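Local coordinates for protein tyrosinase (Aspergillus oryzae, PDB 3W6Q) that probably oxidises phenols to ortho-quinones at a pair of copper ions, as tyrosinases do in the making of melanin, at residues N491-D496 against R564-N569; K586-F591 against D602-A607; V560-Y565 against D608-E613. One frame throughout, in Å; residues are numbered along the deposited sequence. Where two conformers were deposited one is given.

Contact 1 (N491-D496 against R564-N569)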
loop_
_atom_site.group_PDB
_atom_site.type_symbol
_atom_site.label_atom_id
_atom_site.label_comp_id
_atom_site.label_asym_id
_atom_site.label_seq_id
_atom_site.Cartn_x
_atom_site.Cartn_y
_atom_site.Cartn_z
ATOM N N ASN A 491 -6.308 19.047 15.287
ATOM C CA ASN A 491 -6.347 19.633 13.948
ATOM C C ASN A 491 -6.894 21.046 14.000
ATOM O O ASN A 491 -7.893 21.292 14.672
ATOM C CB ASN A 491 -7.198 18.777 13.010
ATOM C CG ASN A 491 -6.551 17.448 12.708
ATOM O OD1 ASN A 491 -5.324 17.335 12.751
ATOM N ND2 ASN A 491 -7.364 16.429 12.424
ATOM N N ILE A 492 -6.229 21.968 13.307
ATOM C CA ILE A 492 -6.624 23.375 13.309
ATOM C C ILE A 492 -7.179 23.779 11.947
ATOM O O ILE A 492 -6.636 23.390 10.910
ATOM C CB ILE A 492 -5.434 24.306 13.617
ATOM C CG1 ILE A 492 -4.638 23.808 14.820
ATOM C CG2 ILE A 492 -5.929 25.751 13.840
ATOM C CD1 ILE A 492 -5.379 23.902 16.101
ATOM N N PHE A 493 -8.246 24.577 11.966
ATOM C CA PHE A 493 -8.947 25.025 10.766
ATOM C C PHE A 493 -9.170 26.542 10.816
ATOM O O PHE A 493 -9.284 27.111 11.903
ATOM C CB PHE A 493 -10.309 24.314 10.657
ATOM C CG PHE A 493 -10.215 22.806 10.694
ATOM C CD1 PHE A 493 -10.102 22.126 11.901
ATOM C CD2 PHE A 493 -10.247 22.071 9.520
ATOM C CE1 PHE A 493 -10.003 20.732 11.926
ATOM C CE2 PHE A 493 -10.151 20.683 9.539
ATOM C CZ PHE A 493 -10.028 20.019 10.743
ATOM N N PHE A 494 -9.223 27.183 9.644
ATOM C CA PHE A 494 -9.656 28.584 9.523
ATOM C C PHE A 494 -10.924 28.594 8.670
ATOM O O PHE A 494 -10.861 28.332 7.468
ATOM C CB PHE A 494 -8.597 29.452 8.823
ATOM C CG PHE A 494 -7.324 29.644 9.607
ATOM C CD1 PHE A 494 -7.283 29.431 10.977
ATOM C CD2 PHE A 494 -6.163 30.056 8.962
ATOM C CE1 PHE A 494 -6.105 29.617 11.689
ATOM C CE2 PHE A 494 -4.987 30.251 9.667
ATOM C CZ PHE A 494 -4.957 30.030 11.033
ATOM N N GLY A 495 -12.070 28.871 9.281
ATOM C CA GLY A 495 -13.336 28.828 8.563
ATOM C C GLY A 495 -14.173 27.654 9.035
ATOM O O GLY A 495 -13.791 26.967 9.987
ATOM N N ASP A 496 -15.304 27.411 8.375
ATOM C CA ASP A 496 -16.213 26.350 8.804
ATOM C C ASP A 496 -15.550 24.984 8.712
ATOM O O ASP A 496 -14.857 24.685 7.746
ATOM C CB ASP A 496 -17.490 26.334 7.965
ATOM C CG ASP A 496 -18.256 27.630 8.045
ATOM O OD1 ASP A 496 -18.040 28.392 9.012
ATOM O OD2 ASP A 496 -19.077 27.876 7.138
ATOM N N ARG A 564 -10.055 27.313 14.608
ATOM C CA ARG A 564 -10.976 26.325 15.144
ATOM C C ARG A 564 -10.231 25.004 15.250
ATOM O O ARG A 564 -9.436 24.663 14.379
ATOM C CB ARG A 564 -12.218 26.217 14.260
ATOM C CG ARG A 564 -12.905 27.565 14.062
ATOM C CD ARG A 564 -14.209 27.469 13.295
ATOM N NE ARG A 564 -14.736 28.809 13.039
ATOM C CZ ARG A 564 -15.482 29.501 13.897
ATOM N NH1 ARG A 564 -15.813 28.972 15.070
ATOM N NH2 ARG A 564 -15.902 30.719 13.579
ATOM N N TYR A 565 -10.458 24.284 16.345
ATOM C CA TYR A 565 -9.758 23.017 16.550
ATOM C C TYR A 565 -10.690 21.852 16.835
ATOM O O TYR A 565 -11.790 22.026 17.365
ATOM C CB TYR A 565 -8.688 23.125 17.646
ATOM C CG TYR A 565 -9.224 23.452 19.017
ATOM C CD1 TYR A 565 -9.669 22.446 19.869
ATOM C CD2 TYR A 565 -9.272 24.765 19.472
ATOM C CE1 TYR A 565 -10.166 22.742 21.133
ATOM C CE2 TYR A 565 -9.763 25.068 20.730
ATOM C CZ TYR A 565 -10.209 24.047 21.558
ATOM O OH TYR A 565 -10.702 24.336 22.819
ATOM N N VAL A 566 -10.238 20.664 16.458
ATOM C CA VAL A 566 -10.917 19.427 16.801
ATOM C C VAL A 566 -9.855 18.473 17.331
ATOM O O VAL A 566 -8.759 18.389 16.777
ATOM C CB VAL A 566 -11.637 18.801 15.573
ATOM C CG1 VAL A 566 -12.314 17.470 15.945
ATOM C CG2 VAL A 566 -12.660 19.757 14.999
ATOM N N VAL A 567 -10.162 17.783 18.424
ATOM C CA VAL A 567 -9.272 16.757 18.957
ATOM C C VAL A 567 -9.764 15.391 18.490
ATOM O O VAL A 567 -10.874 14.974 18.820
ATOM C CB VAL A 567 -9.233 16.780 20.495
ATOM C CG1 VAL A 567 -8.312 15.677 21.013
ATOM C CG2 VAL A 567 -8.781 18.164 20.997
ATOM N N VAL A 568 -8.939 14.698 17.719
ATOM C CA VAL A 568 -9.376 13.468 17.064
ATOM C C VAL A 568 -8.734 12.242 17.728
ATOM O O VAL A 568 -7.528 12.228 17.950
ATOM C CB VAL A 568 -9.016 13.524 15.558
ATOM C CG1 VAL A 568 -9.524 12.297 14.825
ATOM C CG2 VAL A 568 -9.581 14.804 14.926
ATOM N N ASN A 569 -9.528 11.223 18.053
ATOM C CA ASN A 569 -8.972 9.990 18.625
ATOM C C ASN A 569 -8.698 8.885 17.588
ATOM O O ASN A 569 -8.905 9.089 16.397
ATOM C CB ASN A 569 -9.842 9.468 19.785
ATOM C CG ASN A 569 -11.182 8.912 19.328
ATOM O OD1 ASN A 569 -11.365 8.535 18.164
ATOM N ND2 ASN A 569 -12.136 8.854 20.262
HETATM O O HOH W 1 -12.438 30.281 11.685
#
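Asn491 and Phe493 pair with Val566 and Arg564 in an antiparallel beta ladder inside the mixed sheet of the tyrosinase C-terminal domain. Four backbone hydrogen bonds make the ladder. Asn491 and Val566 form one hydrogen-bonded pair, Asn491 N meeting Val566 O at 2.9 Å, and Phe493 with Arg564 the next, Phe493 N reaching Arg564 O at 2.7 Å. Between them Ile492 faces Tyr565 as a non-hydrogen-bonded pair, flanked by CA-H...O contacts such as Tyr565 CA to Asn491 O at 3.2 Å.

Apolar packing follows on both faces. On one, Ile492 CD1 lies 3.7 Å from Tyr565 CB, beside Val582 of strand 580-588. On the other, Phe493 CE1 is 4.2 Å from Val566 CG2. Phe493 CG stands beside its own backbone N (chi1 -55°), which keeps the ring near the oxygen that N binds: Arg564 O lies in the ring plane at its edge.

In one of its two conformers Arg564 sets CD 3.4 Å from Gly495 O, and water 1 accepts from Gly495 N and, weakly, Arg564 NE. The Asn491 amide is held outside the ladder, OD1 by Gln489 and ND2 by Phe502 O; ND2 also lies 3.7 Å from Val568 CG2.

Contact 2 (K586-F591 against D602-A607)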
loop_
_atom_site.group_PDB
_atom_site.type_symbol
_atom_site.label_atom_id
_atom_site.label_comp_id
_atom_site.label_asym_id
_atom_site.label_seq_id
_atom_site.Cartn_x
_atom_site.Cartn_y
_atom_site.Cartn_z
ATOM N N LYS A 586 0.924 37.249 15.422
ATOM C CA LYS A 586 1.403 37.944 14.235
ATOM C C LYS A 586 2.619 38.819 14.545
ATOM O O LYS A 586 2.756 39.327 15.657
ATOM C CB LYS A 586 0.267 38.805 13.659
ATOM C CG LYS A 586 0.687 39.763 12.561
ATOM C CD LYS A 586 -0.466 40.627 12.062
ATOM C CE LYS A 586 -0.005 41.502 10.907
ATOM N NZ LYS A 586 -1.139 42.245 10.285
ATOM N N THR A 587 3.512 38.976 13.570
ATOM C CA THR A 587 4.512 40.038 13.628
ATOM C C THR A 587 4.778 40.656 12.260
ATOM O O THR A 587 4.411 40.092 11.232
ATOM C CB THR A 587 5.856 39.567 14.209
ATOM O OG1 THR A 587 6.674 40.715 14.477
ATOM C CG2 THR A 587 6.589 38.653 13.221
ATOM N N GLU A 588 5.417 41.826 12.262
ATOM C CA GLU A 588 5.883 42.444 11.031
ATOM C C GLU A 588 7.168 41.757 10.589
ATOM O O GLU A 588 7.982 41.350 11.418
ATOM C CB GLU A 588 6.145 43.946 11.228
ATOM C CG GLU A 588 4.893 44.800 11.373
ATOM C CD GLU A 588 4.194 44.603 12.712
ATOM O OE1 GLU A 588 4.878 44.255 13.703
ATOM O OE2 GLU A 588 2.959 44.783 12.770
ATOM N N GLY A 589 7.354 41.639 9.280
ATOM C CA GLY A 589 8.556 41.036 8.738
ATOM C C GLY A 589 8.395 39.538 8.572
ATOM O O GLY A 589 7.557 38.917 9.229
ATOM N N THR A 590 9.194 38.961 7.681
ATOM C CA THR A 590 9.197 37.519 7.467
ATOM C C THR A 590 10.093 36.890 8.516
ATOM O O THR A 590 11.030 37.529 8.995
ATOM C CB THR A 590 9.774 37.167 6.093
ATOM O OG1 THR A 590 11.176 37.474 6.079
ATOM C CG2 THR A 590 9.070 37.961 4.996
ATOM N N PHE A 591 9.830 35.634 8.863
ATOM C CA PHE A 591 10.608 34.994 9.917
ATOM C C PHE A 591 12.042 34.728 9.486
ATOM O O PHE A 591 12.949 34.724 10.317
ATOM C CB PHE A 591 9.940 33.706 10.428
ATOM C CG PHE A 591 10.084 32.522 9.504
ATOM C CD1 PHE A 591 11.232 31.723 9.535
ATOM C CD2 PHE A 591 9.059 32.183 8.630
ATOM C CE1 PHE A 591 11.365 30.617 8.688
ATOM C CE2 PHE A 591 9.172 31.059 7.784
ATOM C CZ PHE A 591 10.331 30.288 7.809
ATOM N N ASP A 602 9.069 39.751 18.192
ATOM C CA ASP A 602 7.926 40.198 18.983
ATOM C C ASP A 602 6.598 39.905 18.297
ATOM O O ASP A 602 6.160 40.642 17.410
ATOM C CB ASP A 602 8.023 41.688 19.302
ATOM C CG ASP A 602 9.042 41.987 20.381
ATOM O OD1 ASP A 602 9.524 41.029 21.023
ATOM O OD2 ASP A 602 9.351 43.180 20.592
ATOM N N TYR A 603 5.957 38.827 18.724
ATOM C CA TYR A 603 4.668 38.443 18.170
ATOM C C TYR A 603 3.535 38.909 19.072
ATOM O O TYR A 603 3.642 38.874 20.296
ATOM C CB TYR A 603 4.600 36.928 17.960
ATOM C CG TYR A 603 5.349 36.445 16.738
ATOM C CD1 TYR A 603 6.737 36.429 16.710
ATOM C CD2 TYR A 603 4.665 35.999 15.612
ATOM C CE1 TYR A 603 7.427 35.989 15.594
ATOM C CE2 TYR A 603 5.349 35.551 14.491
ATOM C CZ TYR A 603 6.726 35.545 14.490
ATOM O OH TYR A 603 7.411 35.115 13.377
ATOM N N ARG A 604 2.451 39.360 18.454
ATOM C CA ARG A 604 1.279 39.771 19.211
ATOM C C ARG A 604 0.116 38.823 18.949
ATOM O O ARG A 604 -0.098 38.377 17.820
ATOM C CB ARG A 604 0.896 41.222 18.900
ATOM C CG ARG A 604 0.578 41.511 17.440
ATOM C CD ARG A 604 0.463 43.024 17.186
ATOM N NE ARG A 604 0.011 43.306 15.827
ATOM C CZ ARG A 604 0.823 43.565 14.808
ATOM N NH1 ARG A 604 2.136 43.602 14.994
ATOM N NH2 ARG A 604 0.322 43.801 13.605
ATOM N N ARG A 605 -0.618 38.498 20.011
ATOM C CA ARG A 605 -1.760 37.582 19.917
ATOM C C ARG A 605 -2.891 38.283 19.176
ATOM O O ARG A 605 -3.300 39.361 19.572
ATOM C CB ARG A 605 -2.232 37.167 21.317
ATOM C CG ARG A 605 -3.328 36.089 21.313
ATOM C CD ARG A 605 -3.902 35.854 22.714
ATOM N NE ARG A 605 -2.944 35.189 23.595
ATOM C CZ ARG A 605 -3.078 33.944 24.047
ATOM N NH1 ARG A 605 -4.145 33.226 23.716
ATOM N NH2 ARG A 605 -2.150 33.416 24.838
ATOM N N VAL A 606 -3.383 37.696 18.092
ATOM C CA VAL A 606 -4.422 38.372 17.320
ATOM C C VAL A 606 -5.755 37.625 17.279
ATOM O O VAL A 606 -6.764 38.191 16.871
ATOM C CB VAL A 606 -3.966 38.693 15.886
ATOM C CG1 VAL A 606 -2.887 39.801 15.898
ATOM C CG2 VAL A 606 -3.494 37.428 15.181
ATOM N N ALA A 607 -5.756 36.360 17.692
ATOM C CA ALA A 607 -7.004 35.608 17.803
ATOM C C ALA A 607 -6.850 34.422 18.741
ATOM O O ALA A 607 -5.766 33.842 18.855
ATOM C CB ALA A 607 -7.491 35.139 16.428
#
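Lys586 and Arg604 form the hydrogen-bonded pair of an antiparallel beta hairpin, just ahead of a classic beta bulge where Val606 and Ala607 share Leu584 as partner. Their backbones exchange two bonds, one of them from Arg604 N to Lys586 O at 2.8 Å. The two long side chains run side by side. Lys586 is fully extended, and its CE lies 3.6 Å from Arg604 NH2; its ammonium is held by Tyr472 OH. Arg604 starts with CG between its backbone N and carbonyl carbon (chi1 59°) and is straight from there to NE, which carries the guanidinium across to Glu588. In this one of its two conformers NH1 and NH2 both grip OE2 on its syn side, end-on, with carboxylate and guanidinium planes only 12° apart.

Glu588 reaches back by bending at chi2 (72°), although its CB points away from the partner strand. Thr587 splits its two branches: OG1 gives a hydrogen bond to Asp602 O at 3.0 Å, approaching from above the carbonyl plane, while its methyl CG2 lies over one face of the Tyr603 ring. Tyr603 OH binds Asp471, and the CH-pi contact sets Thr587 CG2 3.6 Å from the ring centroid.

Contact 3 (V560-Y565 against D608-E613)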
loop_
_atom_site.group_PDB
_atom_site.type_symbol
_atom_site.label_atom_id
_atom_site.label_comp_id
_atom_site.label_asym_id
_atom_site.label_seq_id
_atom_site.Cartn_x
_atom_site.Cartn_y
_atom_site.Cartn_z
ATOM N N VAL A 560 -9.172 38.586 10.128
ATOM C CA VAL A 560 -8.325 37.580 10.759
ATOM C C VAL A 560 -9.164 36.377 11.197
ATOM O O VAL A 560 -10.197 36.544 11.836
ATOM C CB VAL A 560 -7.635 38.175 11.999
ATOM C CG1 VAL A 560 -6.740 37.148 12.665
ATOM C CG2 VAL A 560 -6.841 39.413 11.614
ATOM N N PRO A 561 -8.724 35.155 10.861
ATOM C CA PRO A 561 -9.554 33.994 11.218
ATOM C C PRO A 561 -9.513 33.648 12.706
ATOM O O PRO A 561 -8.498 33.863 13.368
ATOM C CB PRO A 561 -8.929 32.854 10.402
ATOM C CG PRO A 561 -7.501 33.271 10.223
ATOM C CD PRO A 561 -7.528 34.775 10.093
ATOM N N THR A 562 -10.622 33.132 13.228
ATOM C CA THR A 562 -10.601 32.464 14.521
ATOM C C THR A 562 -10.141 31.038 14.270
ATOM O O THR A 562 -10.779 30.318 13.505
ATOM C CB THR A 562 -12.002 32.368 15.144
ATOM O OG1 THR A 562 -12.522 33.678 15.382
ATOM C CG2 THR A 562 -11.937 31.601 16.462
ATOM N N PRO A 563 -9.030 30.628 14.901
ATOM C CA PRO A 563 -8.583 29.237 14.748
ATOM C C PRO A 563 -9.605 28.296 15.371
ATOM O O PRO A 563 -10.009 28.491 16.514
ATOM C CB PRO A 563 -7.274 29.186 15.547
ATOM C CG PRO A 563 -6.845 30.628 15.696
ATOM C CD PRO A 563 -8.131 31.412 15.765
ATOM N N ARG A 564 -10.055 27.313 14.608
ATOM C CA ARG A 564 -10.976 26.325 15.144
ATOM C C ARG A 564 -10.231 25.004 15.250
ATOM O O ARG A 564 -9.436 24.663 14.379
ATOM C CB ARG A 564 -12.218 26.217 14.260
ATOM C CG ARG A 564 -12.905 27.565 14.062
ATOM C CD ARG A 564 -14.209 27.469 13.295
ATOM N NE ARG A 564 -14.736 28.809 13.039
ATOM C CZ ARG A 564 -15.482 29.501 13.897
ATOM N NH1 ARG A 564 -15.813 28.972 15.070
ATOM N NH2 ARG A 564 -15.902 30.719 13.579
ATOM N N TYR A 565 -10.458 24.284 16.345
ATOM C CA TYR A 565 -9.758 23.017 16.550
ATOM C C TYR A 565 -10.690 21.852 16.835
ATOM O O TYR A 565 -11.790 22.026 17.365
ATOM C CB TYR A 565 -8.688 23.125 17.646
ATOM C CG TYR A 565 -9.224 23.452 19.017
ATOM C CD1 TYR A 565 -9.669 22.446 19.869
ATOM C CD2 TYR A 565 -9.272 24.765 19.472
ATOM C CE1 TYR A 565 -10.166 22.742 21.133
ATOM C CE2 TYR A 565 -9.763 25.068 20.730
ATOM C CZ TYR A 565 -10.209 24.047 21.558
ATOM O OH TYR A 565 -10.702 24.336 22.819
ATOM N N ASP A 608 -7.946 34.081 19.410
ATOM C CA ASP A 608 -8.000 32.934 20.303
ATOM C C ASP A 608 -8.827 31.830 19.661
ATOM O O ASP A 608 -9.834 32.099 19.007
ATOM C CB ASP A 608 -8.612 33.331 21.646
ATOM C CG ASP A 608 -7.723 34.274 22.428
ATOM O OD1 ASP A 608 -6.655 33.825 22.901
ATOM O OD2 ASP A 608 -8.090 35.459 22.565
ATOM N N GLY A 609 -8.389 30.590 19.842
ATOM C CA GLY A 609 -9.038 29.455 19.224
ATOM C C GLY A 609 -10.307 29.056 19.947
ATOM O O GLY A 609 -10.524 29.444 21.090
ATOM N N LYS A 610 -11.152 28.287 19.270
ATOM C CA LYS A 610 -12.337 27.713 19.902
ATOM C C LYS A 610 -12.635 26.373 19.257
ATOM O O LYS A 610 -12.392 26.178 18.061
ATOM C CB LYS A 610 -13.543 28.649 19.808
ATOM C CG LYS A 610 -13.952 29.035 18.400
ATOM C CD LYS A 610 -15.153 30.008 18.411
ATOM C CE LYS A 610 -16.442 29.339 18.880
ATOM N NZ LYS A 610 -17.647 30.228 18.750
ATOM N N ARG A 611 -13.129 25.440 20.061
ATOM C CA ARG A 611 -13.401 24.093 19.589
ATOM C C ARG A 611 -14.514 24.111 18.543
ATOM O O ARG A 611 -15.509 24.815 18.698
ATOM C CB ARG A 611 -13.794 23.202 20.767
ATOM C CG ARG A 611 -13.700 21.710 20.494
ATOM C CD ARG A 611 -14.283 20.911 21.651
ATOM N NE ARG A 611 -13.702 21.289 22.936
ATOM C CZ ARG A 611 -12.621 20.729 23.471
ATOM N NH1 ARG A 611 -11.980 19.749 22.838
ATOM N NH2 ARG A 611 -12.181 21.149 24.647
ATOM N N ALA A 612 -14.338 23.343 17.478
ATOM C CA ALA A 612 -15.379 23.206 16.477
ATOM C C ALA A 612 -16.173 21.937 16.770
ATOM O O ALA A 612 -15.610 20.917 17.186
ATOM C CB ALA A 612 -14.776 23.137 15.081
ATOM N N GLU A 613 -17.475 22.007 16.536
ATOM C CA GLU A 613 -18.361 20.866 16.691
ATOM C C GLU A 613 -18.358 20.021 15.429
ATOM O O GLU A 613 -18.184 20.535 14.320
ATOM C CB GLU A 613 -19.785 21.345 16.975
ATOM C CG GLU A 613 -19.934 22.130 18.266
ATOM C CD GLU A 613 -20.136 21.234 19.479
ATOM O OE1 GLU A 613 -20.959 21.594 20.347
ATOM O OE2 GLU A 613 -19.480 20.174 19.565
HETATM O O HOH W 2 -17.557 31.929 15.700
HETATM O O HOH W 3 -15.760 26.855 16.266
#
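Asp608 meets the segment 560-565 through its backbone: its carbonyl O sits 3.3 Å from the methyl CG2 of Thr562, and Pro563 CD touches the same oxygen. Its carboxylate makes a salt bridge with Arg605.

Gly609 comes next, opposite Pro563, and the two backbones lie close here. Its CA makes a CA-H...O contact of 3.0 Å with Pro563 O.

Lys610 carries two rungs. Its N donates to Pro563 O at 3.0 Å, running almost in line with the carbonyl, and its own O receives Tyr565 N at a longer 3.2 Å, with that donor lifted out of the carbonyl plane. The lysine side chain lies alongside Arg564, pointing the same way, with Lys610 CD 3.6 Å from Arg564 NH1 in one of the arginine's two conformers. There water 2 accepts from Arg564 NH2 and, weakly, from Lys610 NZ, so solvent sits between two like charges and may soften their repulsion.

Arg611 covers the Tyr565 ring: its CA stands 3.7 Å above the ring plane, over the centre. Tyr565 offers that face because its CG lies between the backbone N and the carbonyl carbon (chi1 63°), turning the ring across to Arg611. In one of two conformers the Arg611 chain bends at chi3, setting its guanidinium face over Tyr565 CE1 with the two planes 73° apart, far from a parallel stack; Val578 O takes its NH1.

Ala612 closes the run with the straightest bond, N to Tyr565 O at 2.9 Å and 172°, while its CB packs on Arg564 CB. Pro563 O accepts from Lys610 N, Tyr565 N gives to Lys610 O and Tyr565 O accepts from Ala612 N, the pattern of a parallel beta ladder, here the parallel neighbour pair within an otherwise antiparallel sheet.

In the fold
All three contacts belong to one mixed sheet, whose strands 580-588, 604-611, 563-568 and 488-494 lie side by side in that order. Contact 1 and contact 3 sit on opposite edges of strand 563-568, share Arg564 and Tyr565, and have centres about 7 Å apart. Contact 2 lies at the start of strand 604-611, its centre about 18 Å from that of contact 3 and 22 Å from that of contact 1. Along the chain contact 1 closes before contact 2 opens, and contact 2 is nested within the loop closed by contact 3. The last strand is thus inserted between two earlier ones, so the strand nearest the C-terminus joins 580-588 to 563-568 within one sheet.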